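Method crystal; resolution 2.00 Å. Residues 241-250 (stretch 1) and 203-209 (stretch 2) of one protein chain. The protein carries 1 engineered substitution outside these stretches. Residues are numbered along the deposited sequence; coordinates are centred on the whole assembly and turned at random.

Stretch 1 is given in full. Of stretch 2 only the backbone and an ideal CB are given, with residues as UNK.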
# COMPACT_ATOMS: atom_id res chain seq x y z
N PHE B 241 -17.99 10.27 16.40
CA PHE B 241 -17.76 9.91 17.78
C PHE B 241 -19.08 10.18 18.48
O PHE B 241 -19.95 10.88 17.95
CB PHE B 241 -16.61 10.72 18.37
CG PHE B 241 -16.81 12.20 18.30
CD1 PHE B 241 -17.61 12.86 19.22
CD2 PHE B 241 -16.17 12.95 17.31
CE1 PHE B 241 -17.77 14.26 19.17
CE2 PHE B 241 -16.32 14.33 17.25
CZ PHE B 241 -17.13 14.99 18.19
N LEU B 242 -19.25 9.62 19.67
CA LEU B 242 -20.49 9.80 20.41
C LEU B 242 -20.27 9.54 21.88
O LEU B 242 -19.71 8.52 22.26
CB LEU B 242 -21.55 8.84 19.88
CG LEU B 242 -22.90 8.72 20.63
CD1 LEU B 242 -23.60 10.06 20.66
CD2 LEU B 242 -23.77 7.69 19.93
N MET B 243 -20.71 10.48 22.71
CA MET B 243 -20.56 10.36 24.16
C MET B 243 -21.95 10.57 24.78
O MET B 243 -22.73 11.39 24.29
CB MET B 243 -19.58 11.40 24.71
CG MET B 243 -18.13 11.33 24.17
SD MET B 243 -16.90 12.26 25.18
CE MET B 243 -17.47 13.93 24.97
N PHE B 244 -22.25 9.84 25.84
CA PHE B 244 -23.53 9.98 26.52
C PHE B 244 -23.29 10.47 27.95
O PHE B 244 -22.46 9.91 28.66
CB PHE B 244 -24.28 8.65 26.58
CG PHE B 244 -24.31 7.91 25.28
CD1 PHE B 244 -23.25 7.10 24.91
CD2 PHE B 244 -25.41 8.00 24.44
CE1 PHE B 244 -23.28 6.38 23.72
CE2 PHE B 244 -25.46 7.29 23.25
CZ PHE B 244 -24.39 6.48 22.89
N ASP B 245 -24.00 11.52 28.36
CA ASP B 245 -23.87 12.03 29.72
C ASP B 245 -25.13 11.56 30.45
O ASP B 245 -26.10 12.30 30.58
CB ASP B 245 -23.79 13.56 29.75
CG ASP B 245 -23.48 14.10 31.15
OD1 ASP B 245 -23.56 13.31 32.11
OD2 ASP B 245 -23.14 15.30 31.29
N HIS B 246 -25.12 10.31 30.89
CA HIS B 246 -26.26 9.72 31.59
C HIS B 246 -27.55 9.86 30.79
O HIS B 246 -28.57 10.32 31.31
CB HIS B 246 -26.41 10.38 32.97
CG HIS B 246 -25.22 10.20 33.85
ND1 HIS B 246 -24.85 8.98 34.37
CD2 HIS B 246 -24.29 11.09 34.29
CE1 HIS B 246 -23.74 9.12 35.07
NE2 HIS B 246 -23.38 10.39 35.04
N VAL B 247 -27.50 9.46 29.52
CA VAL B 247 -28.67 9.51 28.65
C VAL B 247 -29.65 8.43 29.09
O VAL B 247 -29.25 7.34 29.48
CB VAL B 247 -28.27 9.28 27.17
CG1 VAL B 247 -29.52 9.09 26.32
CG2 VAL B 247 -27.47 10.46 26.66
N ARG B 248 -30.94 8.75 29.02
CA ARG B 248 -31.98 7.82 29.43
C ARG B 248 -32.86 7.34 28.28
O ARG B 248 -33.31 8.13 27.44
CB ARG B 248 -32.84 8.45 30.53
CG ARG B 248 -32.15 8.59 31.89
CD ARG B 248 -33.01 9.37 32.89
NE ARG B 248 -32.42 9.36 34.23
CZ ARG B 248 -32.59 8.38 35.12
NH1 ARG B 248 -33.35 7.33 34.83
NH2 ARG B 248 -31.98 8.45 36.30
N ILE B 249 -33.13 6.04 28.25
CA ILE B 249 -33.97 5.48 27.20
C ILE B 249 -34.91 4.46 27.82
O ILE B 249 -34.61 3.86 28.85
CB ILE B 249 -33.14 4.75 26.12
CG1 ILE B 249 -32.37 3.59 26.78
CG2 ILE B 249 -32.19 5.73 25.43
CD1 ILE B 249 -31.78 2.61 25.79
N PRO B 250 -36.08 4.26 27.20
CA PRO B 250 -37.06 3.29 27.71
C PRO B 250 -36.46 1.89 27.79
O PRO B 250 -35.69 1.47 26.92
CB PRO B 250 -38.19 3.38 26.68
CG PRO B 250 -38.14 4.82 26.26
CD PRO B 250 -36.65 5.03 26.07
N UNK B 203 -27.08 -4.76 22.91
CA UNK B 203 -27.46 -3.69 21.99
C UNK B 203 -28.67 -2.92 22.49
O UNK B 203 -29.66 -3.50 22.94
CB UNK B 203 -27.75 -4.26 20.60
N UNK B 204 -28.59 -1.59 22.38
CA UNK B 204 -29.65 -0.70 22.82
C UNK B 204 -29.94 0.36 21.75
O UNK B 204 -29.01 0.94 21.18
CB UNK B 204 -29.27 -0.04 24.15
N UNK B 205 -31.21 0.62 21.49
CA UNK B 205 -31.59 1.64 20.50
C UNK B 205 -31.61 2.99 21.21
O UNK B 205 -32.24 3.13 22.26
CB UNK B 205 -32.95 1.33 19.86
N UNK B 206 -30.91 3.96 20.64
CA UNK B 206 -30.85 5.29 21.24
C UNK B 206 -31.05 6.38 20.19
O UNK B 206 -30.44 6.33 19.11
CB UNK B 206 -29.51 5.49 21.96
N UNK B 207 -31.90 7.35 20.49
CA UNK B 207 -32.14 8.45 19.56
C UNK B 207 -31.05 9.48 19.82
O UNK B 207 -30.82 9.88 20.96
CB UNK B 207 -33.54 9.05 19.73
N UNK B 208 -30.40 9.90 18.74
CA UNK B 208 -29.30 10.85 18.81
C UNK B 208 -29.71 12.28 18.47
O UNK B 208 -29.26 13.23 19.11
CB UNK B 208 -28.18 10.40 17.87
N UNK B 209 -30.55 12.42 17.45
CA UNK B 209 -30.99 13.73 17.00
C UNK B 209 -32.50 13.84 16.85
O UNK B 209 -33.19 12.87 16.56
CB UNK B 209 -30.32 14.07 15.67

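Stretch 1 presents an apolar surface to its neighbour: Leu242, Val247 and Ile249 direct their CA-to-CB bonds toward stretch 2, while the CA-to-CB bond of Phe244 points sideways, but the end of its ring comes nearer. The strands 247-250 and 203-207 cross at 112°, with their axes 7.8 Å apart at closest approach, and no hydrogen bond links the two stretches. The contact is made largely by apolar side-chain packing, with one backbone oxygen of stretch 2 also touched.

Position 203 begins the visible strand with extended backbone angles (-100/136), and nothing of stretch 1 lies within 5.5 Å of its ideal CB. The contact sets no demand here, and almost any residue would be compatible. The deposited residue is Gly203, which has no side chain to contribute.

At position 204 the CA-to-CB bond points toward stretch 1, and the ideal CB lies 4.0 Å from Ile249 CD1. With a methyl group so close and no polar partner offered, an apolar side chain is expected; leucine, isoleucine, methionine or an aromatic residue could all suit, and the visible atoms do not choose among them. Phe204 is found, with chi1 in the m well. Its own CB packs 4.0 Å from Ile249 CD1, and the methyl lies oblique to the ring.

Position 205 points sideways, and its ideal CB has no neighbour from stretch 1 within 5.5 Å, so the side chain is little restricted; polar or apolar side chains of many sizes would be compatible with stretch 1. Ile205 is deposited, and the end of its side chain leads away. Its backbone still takes part: Ile205 O lies 3.6 Å from Ile249 CD1, a contact independent of the side chain.

Position 206 is the centre of the contact. Its CB points toward stretch 1, and the ideal CB lies 4.4 Å from Ile249 CG2 and 4.6 Å from Phe244 CE2. These distances favour a compact apolar residue, with valine, isoleucine, alanine or perhaps threonine as candidates. The residue is Val206, with chi1 in the t well. Its CG1 gathers three neighbours, lying 4.0 Å from Ile249 CG2, 4.1 Å from Phe244 CE2 and 4.3 Å from Val247 CG1. One methyl thus joins both strands of stretch 1.

Position 207 again points sideways, with no atom of stretch 1 within 5.5 Å of the ideal CB; polar or apolar chains would serve. Gln207 turns to its own stretch, where its NE2 donates a 3.0 Å hydrogen bond to O of 209.

Position 208 has left the strand, its psi falling to -41°. The CB points sideways, 5.4 Å from Leu242 CD1, leaving room for a longer apolar chain such as leucine or methionine to reach across. Leu208 does so, the end of its side chain coming nearer: its CD2 packs 3.6 Å from Leu242 CD2 and 4.4 Å from Phe244 CE2, oblique to that ring.

Position 209 returns to extended angles (-130/152) but lies out of reach, so large or small, polar or charged residues would all fit as far as stretch 1 is concerned. Arg209 occupies it, with NH1 hydrogen-bonded elsewhere in the structure.

Stretch 2 203-209: GFIVQLR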
# COMPACT_ATOMS: atom_id res chain seq x y z
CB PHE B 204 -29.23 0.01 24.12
CG PHE B 204 -28.90 -0.93 25.25
CD1 PHE B 204 -29.83 -1.19 26.25
CD2 PHE B 204 -27.65 -1.56 25.31
CE1 PHE B 204 -29.53 -2.06 27.29
CE2 PHE B 204 -27.34 -2.43 26.35
CZ PHE B 204 -28.29 -2.69 27.35
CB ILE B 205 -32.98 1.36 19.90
CG1 ILE B 205 -32.94 0.08 19.08
CG2 ILE B 205 -33.45 2.56 19.04
CD1 ILE B 205 -34.28 -0.36 18.54
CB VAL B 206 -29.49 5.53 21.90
CG1 VAL B 206 -29.53 6.82 22.70
CG2 VAL B 206 -29.11 4.34 22.78
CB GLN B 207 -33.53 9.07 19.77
CG GLN B 207 -33.75 10.33 18.95
CD GLN B 207 -35.21 10.77 18.91
OE1 GLN B 207 -36.03 10.33 19.71
NE2 GLN B 207 -35.53 11.65 17.97
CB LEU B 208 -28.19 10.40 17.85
CG LEU B 208 -27.74 8.94 18.00
CD1 LEU B 208 -26.72 8.59 16.90
CD2 LEU B 208 -27.15 8.72 19.39
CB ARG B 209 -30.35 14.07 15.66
CG ARG B 209 -28.83 14.14 15.65
CD ARG B 209 -28.32 14.34 14.22
NE ARG B 209 -26.86 14.24 14.14
CZ ARG B 209 -26.02 15.24 14.41
NH1 ARG B 209 -26.48 16.43 14.79
NH2 ARG B 209 -24.71 15.03 14.31
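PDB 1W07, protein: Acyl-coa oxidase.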